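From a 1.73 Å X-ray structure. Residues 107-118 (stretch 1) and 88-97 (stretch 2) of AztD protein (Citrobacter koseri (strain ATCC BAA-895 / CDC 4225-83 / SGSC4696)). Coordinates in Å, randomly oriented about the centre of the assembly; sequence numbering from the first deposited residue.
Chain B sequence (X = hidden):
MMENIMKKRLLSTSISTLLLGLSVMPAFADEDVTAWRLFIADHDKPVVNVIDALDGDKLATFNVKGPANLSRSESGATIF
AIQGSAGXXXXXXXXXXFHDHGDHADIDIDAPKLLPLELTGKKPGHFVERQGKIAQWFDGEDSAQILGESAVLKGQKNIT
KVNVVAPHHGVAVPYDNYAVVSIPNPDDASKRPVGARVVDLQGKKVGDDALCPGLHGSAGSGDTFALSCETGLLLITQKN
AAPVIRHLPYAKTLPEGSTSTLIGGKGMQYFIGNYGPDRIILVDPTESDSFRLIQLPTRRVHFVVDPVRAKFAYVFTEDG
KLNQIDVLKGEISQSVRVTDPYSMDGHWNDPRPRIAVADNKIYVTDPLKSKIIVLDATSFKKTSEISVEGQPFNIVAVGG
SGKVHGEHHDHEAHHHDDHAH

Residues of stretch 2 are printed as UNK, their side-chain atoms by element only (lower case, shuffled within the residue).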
ATOM      1  N   ILE B 107      12.214   3.467   4.745  1.00 19.52           N
ATOM      2  CA  ILE B 107      12.716   3.761   3.401  1.00 21.24           C
ATOM      3  C   ILE B 107      14.181   3.343   3.321  1.00 19.57           C
ATOM      4  O   ILE B 107      14.996   3.719   4.175  1.00 18.57           O
ATOM      5  CB  ILE B 107      12.527   5.246   3.024  1.00 16.85           C
ATOM      6  CG1 ILE B 107      12.914   5.475   1.557  1.00 20.65           C
ATOM      7  CG2 ILE B 107      13.319   6.171   3.946  1.00 18.11           C
ATOM      8  CD1 ILE B 107      12.649   6.905   1.056  1.00 18.35           C
ATOM      9  N   ASP B 108      14.502   2.548   2.298  1.00 17.61           N
ATOM     10  CA  ASP B 108      15.861   2.103   2.000  1.00 20.66           C
ATOM     11  C   ASP B 108      16.349   2.851   0.770  1.00 23.60           C
ATOM     12  O   ASP B 108      15.746   2.729  -0.303  1.00 23.54           O
ATOM     13  CB  ASP B 108      15.905   0.601   1.733  1.00 21.31           C
ATOM     14  CG  ASP B 108      15.576  -0.232   2.959  1.00 34.00           C
ATOM     15  OD1 ASP B 108      15.682   0.282   4.092  1.00 36.06           O
ATOM     16  OD2 ASP B 108      15.221  -1.415   2.779  1.00 37.94           O
ATOM     17  N   ILE B 109      17.449   3.589   0.912  1.00 22.60           N
ATOM     18  CA  ILE B 109      17.967   4.446  -0.149  1.00 23.14           C
ATOM     19  C   ILE B 109      19.367   3.976  -0.516  1.00 31.67           C
ATOM     20  O   ILE B 109      20.248   3.883   0.346  1.00 27.98           O
ATOM     21  CB  ILE B 109      17.982   5.928   0.262  1.00 21.08           C
ATOM     22  CG1 ILE B 109      16.556   6.424   0.506  1.00 20.46           C
ATOM     23  CG2 ILE B 109      18.635   6.779  -0.823  1.00 26.89           C
ATOM     24  CD1 ILE B 109      16.488   7.742   1.226  1.00 30.39           C
ATOM     25  N   ASP B 110      19.572   3.699  -1.798  1.00 18.79           N
ATOM     26  CA  ASP B 110      20.889   3.382  -2.333  1.00 25.14           C
ATOM     27  C   ASP B 110      21.056   4.118  -3.652  1.00 22.93           C
ATOM     28  O   ASP B 110      20.101   4.683  -4.193  1.00 21.49           O
ATOM     29  CB  ASP B 110      21.061   1.872  -2.539  1.00 31.02           C
ATOM     30  CG  ASP B 110      20.773   1.077  -1.284  1.00 68.86           C
ATOM     31  OD1 ASP B 110      21.403   1.365  -0.245  1.00 82.80           O
ATOM     32  OD2 ASP B 110      19.911   0.173  -1.333  1.00 78.82           O
ATOM     33  N   ALA B 111      22.282   4.111  -4.173  1.00 24.47           N
ATOM     34  CA  ALA B 111      22.514   4.697  -5.482  1.00 27.10           C
ATOM     35  C   ALA B 111      21.731   3.918  -6.535  1.00 20.91           C
ATOM     36  O   ALA B 111      21.599   2.694  -6.429  1.00 24.81           O
ATOM     37  CB  ALA B 111      23.998   4.685  -5.842  1.00 29.46           C
ATOM     38  N   PRO B 112      21.189   4.585  -7.550  1.00 18.31           N
ATOM     39  CA  PRO B 112      20.565   3.848  -8.652  1.00 19.04           C
ATOM     40  C   PRO B 112      21.628   3.062  -9.399  1.00 18.07           C
ATOM     41  O   PRO B 112      22.798   3.442  -9.424  1.00 23.65           O
ATOM     42  CB  PRO B 112      19.955   4.957  -9.521  1.00 23.01           C
ATOM     43  CG  PRO B 112      20.836   6.146  -9.251  1.00 21.65           C
ATOM     44  CD  PRO B 112      21.233   6.032  -7.807  1.00 21.31           C
ATOM     45  N   LYS B 113      21.228   1.939  -9.987  1.00 22.75           N
ATOM     46  CA  LYS B 113      22.203   1.143 -10.716  1.00 23.86           C
ATOM     47  C   LYS B 113      21.542   0.337 -11.825  1.00 20.08           C
ATOM     48  O   LYS B 113      20.362  -0.025 -11.753  1.00 20.55           O
ATOM     49  CB  LYS B 113      22.976   0.214  -9.770  1.00 39.20           C
ATOM     50  CG  LYS B 113      22.147  -0.872  -9.109  1.00 42.58           C
ATOM     51  CD  LYS B 113      22.987  -1.666  -8.119  1.00 62.20           C
ATOM     52  CE  LYS B 113      22.124  -2.487  -7.171  1.00 89.59           C
ATOM     53  NZ  LYS B 113      21.380  -1.643  -6.194  1.00103.40           N
ATOM     54  N   LEU B 114      22.325   0.074 -12.862  1.00 18.26           N
ATOM     55  CA  LEU B 114      21.896  -0.817 -13.926  1.00 18.07           C
ATOM     56  C   LEU B 114      22.000  -2.249 -13.429  1.00 28.15           C
ATOM     57  O   LEU B 114      23.058  -2.671 -12.952  1.00 34.29           O
ATOM     58  CB  LEU B 114      22.767  -0.628 -15.165  1.00 23.40           C
ATOM     59  CG  LEU B 114      22.183   0.045 -16.403  1.00 35.76           C
ATOM     60  CD1 LEU B 114      23.272   0.130 -17.460  1.00 38.52           C
ATOM     61  CD2 LEU B 114      20.983  -0.706 -16.948  1.00 27.63           C
ATOM     62  N   LEU B 115      20.911  -2.980 -13.520  1.00 22.88           N
ATOM     63  CA  LEU B 115      20.930  -4.369 -13.107  1.00 20.03           C
ATOM     64  C   LEU B 115      21.391  -5.251 -14.253  1.00 17.63           C
ATOM     65  O   LEU B 115      21.370  -4.843 -15.422  1.00 23.54           O
ATOM     66  CB  LEU B 115      19.547  -4.793 -12.638  1.00 16.65           C
ATOM     67  CG  LEU B 115      19.126  -4.210 -11.288  1.00 20.81           C
ATOM     68  CD1 LEU B 115      17.640  -4.412 -11.073  1.00 28.01           C
ATOM     69  CD2 LEU B 115      19.930  -4.810 -10.135  1.00 29.68           C
ATOM     70  N   PRO B 116      21.851  -6.469 -13.946  1.00 23.14           N
ATOM     71  CA  PRO B 116      22.285  -7.372 -15.023  1.00 24.16           C
ATOM     72  C   PRO B 116      21.139  -7.923 -15.852  1.00 21.08           C
ATOM     73  O   PRO B 116      21.386  -8.389 -16.974  1.00 22.53           O
ATOM     74  CB  PRO B 116      23.021  -8.492 -14.271  1.00 25.52           C
ATOM     75  CG  PRO B 116      22.441  -8.471 -12.896  1.00 22.14           C
ATOM     76  CD  PRO B 116      22.124  -7.027 -12.608  1.00 21.42           C
ATOM     77  N   LEU B 117      19.908  -7.895 -15.343  1.00 22.50           N
ATOM     78  CA  LEU B 117      18.785  -8.440 -16.092  1.00 24.52           C
ATOM     79  C   LEU B 117      18.567  -7.659 -17.376  1.00 23.25           C
ATOM     80  O   LEU B 117      18.314  -6.448 -17.346  1.00 24.33           O
ATOM     81  CB  LEU B 117      17.503  -8.419 -15.261  1.00 27.03           C
ATOM     82  CG  LEU B 117      16.270  -8.878 -16.056  1.00 25.96           C
ATOM     83  CD1 LEU B 117      16.332 -10.368 -16.292  1.00 30.02           C
ATOM     84  CD2 LEU B 117      14.993  -8.556 -15.337  1.00 31.55           C
ATOM     85  N   GLU B 118      18.631  -8.373 -18.495  1.00 23.37           N
ATOM     86  CA  GLU B 118      18.182  -7.881 -19.788  1.00 20.65           C
ATOM     87  C   GLU B 118      17.198  -8.884 -20.363  1.00 25.37           C
ATOM     88  O   GLU B 118      17.387 -10.095 -20.228  1.00 27.88           O
ATOM     89  CB  GLU B 118      19.331  -7.703 -20.775  1.00 25.44           C
ATOM     90  CG  GLU B 118      20.324  -6.618 -20.439  1.00 30.47           C
ATOM     91  CD  GLU B 118      21.340  -6.434 -21.553  1.00 40.31           C
ATOM     92  OE1 GLU B 118      21.393  -7.300 -22.452  1.00 42.58           O
ATOM     93  OE2 GLU B 118      22.073  -5.427 -21.537  1.00 32.49           O
ATOM     94  N   UNK B  88      15.952  -5.111 -26.961  1.00 19.57           N
ATOM     95  CA  UNK B  88      16.356  -5.387 -25.588  1.00 22.38           C
ATOM     96  C   UNK B  88      15.518  -4.549 -24.641  1.00 23.37           C
ATOM     97  O   UNK B  88      15.062  -3.457 -24.985  1.00 18.38           O
ATOM     98  c   UNK B  88      17.860  -5.099 -25.380  1.00 24.80           C
ATOM     99  c   UNK B  88      18.331  -5.604 -24.026  1.00 36.85           C
ATOM    100  c   UNK B  88      18.144  -3.610 -25.543  1.00 32.61           C
ATOM    101  N   UNK B  89      15.334  -5.067 -23.434  1.00 18.21           N
ATOM    102  CA  UNK B  89      14.784  -4.308 -22.318  1.00 17.53           C
ATOM    103  C   UNK B  89      15.835  -4.338 -21.219  1.00 20.21           C
ATOM    104  O   UNK B  89      16.286  -5.418 -20.818  1.00 21.65           O
ATOM    105  c   UNK B  89      13.447  -4.886 -21.825  1.00 16.20           C
ATOM    106  c   UNK B  89      12.476  -5.054 -22.986  1.00 20.03           C
ATOM    107  c   UNK B  89      12.850  -4.006 -20.735  1.00 19.39           C
ATOM    108  N   UNK B  90      16.253  -3.160 -20.768  1.00 18.03           N
ATOM    109  CA  UNK B  90      17.213  -3.029 -19.683  1.00 18.07           C
ATOM    110  C   UNK B  90      16.463  -2.757 -18.394  1.00 17.86           C
ATOM    111  O   UNK B  90      15.320  -2.300 -18.405  1.00 20.98           O
ATOM    112  c   UNK B  90      18.207  -1.894 -19.938  1.00 22.88           C
ATOM    113  o   UNK B  90      18.963  -2.123 -21.106  1.00 23.21           O
ATOM    114  N   UNK B  91      17.128  -3.034 -17.278  1.00 17.64           N
ATOM    115  CA  UNK B  91      16.500  -2.940 -15.970  1.00 16.10           C
ATOM    116  C   UNK B  91      17.387  -2.141 -15.034  1.00 15.72           C
ATOM    117  O   UNK B  91      18.595  -2.377 -14.952  1.00 15.63           O
ATOM    118  c   UNK B  91      15.601  -5.179 -16.483  1.00 24.38           C
ATOM    119  o   UNK B  91      17.470  -4.932 -15.012  1.00 46.13           O
ATOM    120  c   UNK B  91      16.237  -4.332 -15.410  1.00 25.83           C
ATOM    121  N   UNK B  92      16.771  -1.207 -14.319  1.00 20.86           N
ATOM    122  CA  UNK B  92      17.451  -0.293 -13.413  1.00 17.51           C
ATOM    123  C   UNK B  92      16.879  -0.498 -12.017  1.00 18.55           C
ATOM    124  O   UNK B  92      15.654  -0.526 -11.840  1.00 17.79           O
ATOM    125  c   UNK B  92      17.986   1.419 -15.193  1.00 21.11           C
ATOM    126  c   UNK B  92      17.762   2.152 -12.802  1.00 21.12           C
ATOM    127  c   UNK B  92      17.265   1.169 -13.867  1.00 17.76           C
ATOM    128  c   UNK B  92      17.550   2.707 -15.895  1.00 23.69           C
ATOM    129  N   UNK B  93      17.759  -0.630 -11.029  1.00 16.36           N
ATOM    130  CA  UNK B  93      17.331  -0.550  -9.638  1.00 15.57           C
ATOM    131  C   UNK B  93      17.258   0.919  -9.255  1.00 14.59           C
ATOM    132  O   UNK B  93      18.261   1.639  -9.317  1.00 17.19           O
ATOM    133  c   UNK B  93      18.280  -1.309  -8.716  1.00 19.69           C
ATOM    134  N   UNK B  94      16.063   1.374  -8.895  1.00 17.09           N
ATOM    135  CA  UNK B  94      15.863   2.797  -8.661  1.00 18.60           C
ATOM    136  C   UNK B  94      16.670   3.297  -7.475  1.00 16.04           C
ATOM    137  O   UNK B  94      17.018   4.485  -7.413  1.00 18.08           O
ATOM    138  o   UNK B  94      13.995   2.540  -7.169  1.00 16.14           O
ATOM    139  c   UNK B  94      14.387   3.069  -8.427  1.00 13.88           C
ATOM    140  N   UNK B  95      16.953   2.421  -6.521  1.00 18.00           N
ATOM    141  CA  UNK B  95      17.632   2.812  -5.311  1.00 17.61           C
ATOM    142  C   UNK B  95      16.715   3.318  -4.222  1.00 17.89           C
ATOM    143  O   UNK B  95      17.209   3.812  -3.204  1.00 22.20           O
ATOM    144  N   UNK B  96      15.401   3.242  -4.412  1.00 18.70           N
ATOM    145  CA  UNK B  96      14.434   3.619  -3.387  1.00 19.19           C
ATOM    146  C   UNK B  96      13.479   2.454  -3.207  1.00 17.82           C
ATOM    147  O   UNK B  96      12.832   2.022  -4.167  1.00 20.53           O
ATOM    148  c   UNK B  96      13.983   7.360  -4.437  1.00 16.04           C
ATOM    149  c   UNK B  96      13.659   4.898  -3.745  1.00 15.37           C
ATOM    150  c   UNK B  96      12.629   5.192  -2.652  1.00 16.47           C
ATOM    151  c   UNK B  96      14.626   6.077  -3.911  1.00 15.49           C
ATOM    152  N   UNK B  97      13.386   1.944  -1.981  1.00 19.30           N
ATOM    153  CA  UNK B  97      12.474   0.862  -1.682  1.00 16.12           C
ATOM    154  C   UNK B  97      11.914   1.062  -0.281  1.00 15.66           C
ATOM    155  O   UNK B  97      12.517   1.738   0.559  1.00 19.90           O
ATOM    156  c   UNK B  97      13.170  -0.503  -1.808  1.00 20.74           C
TER
HETATM  157  O   HOH W   1      21.128  -3.443 -20.045  1.00 31.18           O
HETATM  158  O   HOH W   2      19.845  -4.181 -17.641  1.00 19.43           O

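Position 88 opens the strand with three side-chain carbons, the first carrying the other two. One of these lies 3.8 Å from OE1 of Glu-118. A beta-branched, wholly carbon side chain of this size is valine, Val-88.

Position 89 has the same make-up, one carbon bearing two more, but it points sideways and stays clear of stretch 1. Its backbone makes the contact instead: O of position 89 receives a CA-H...O contact from CA of Glu-118 at 3.3 Å. The residue is again valine, Val-89.

At position 90 a single carbon leads to one oxygen. That oxygen is 2.7 Å from water 1, which in turn donates to OE2 of Glu-118 at 2.7 Å, so a water joins the two side chains. The carbon lies 4.2 Å from CD2 of Leu-114. One carbon and a hydroxyl make Ser-90.

Position 91 carries an oxygen and a carbon on its first carbon. The oxygen is 2.9 Å from O of Leu-117, to which it donates a hydrogen bond, and 3.2 Å from CB of Leu-115. The branched hydroxyl identifies Thr-91, with chi1 in the p well. Its backbone is also engaged: N of Leu-115 donates to O of Thr-91 at 2.8 Å, while N of Thr-91 donates to water 2 at 3.0 Å.

Position 92 has four carbons, forked at the first, with one arm two carbons long. A carbon of the longer arm packs against CD2 of Leu-114. This is isoleucine, Ile-92, whose CG1 lies 4.1 Å from CD2 of Leu-114 across a non-hydrogen-bonded pair.

A single carbon is all that position 93 has. It sits 3.9 Å from CG of Lys-113 and equally 3.9 Å from CD1 of Leu-115. The residue is Ala-93, and its backbone forms both bonds of an antiparallel pair: N to O of Lys-113 at 2.8 Å, and O from N of Lys-113 at 3.1 Å.

Position 94, where the strand gives way to a turn, has one carbon and one oxygen; its CA-to-CB bond points away from stretch 1, and the side chain makes no contact there. It is Ser-94; its OG accepts from N of position 96 at 3.2 Å, bracing the turn.

Position 95 has no side-chain atoms and is Gly-95. Phi/psi of 86/6 suits glycine, and an ideal CB would fall 2.2 Å from O of Asp-110, a clash. Its own O accepts from N of Asp-110 at 2.8 Å.

Position 96 again shows four carbons forked at the first, with one longer arm; the short-arm carbon meets CD1 of Ile-107. This is Ile-96, its CG2 4.1 Å from CD1 of Ile-107.

Position 97 has one carbon, CB, which comes no nearer to stretch 1 than 4.4 Å, at O of Asp-108; the contact is mainly through the backbone. A lone carbon means Ala-97. Its N donates to O of Asp-108 at 3.0 Å and its O accepts from N of Asp-108 at 2.8 Å.

The contact therefore consists of two antiparallel ladders whose register shifts by one across the intervening loops. Gly-95 lets the chains approach closely there, and Thr-91 uses its side chain to hold Leu-117 beyond the corner at Pro-116.

Stretch 2 88-97: VVSTIASGIA
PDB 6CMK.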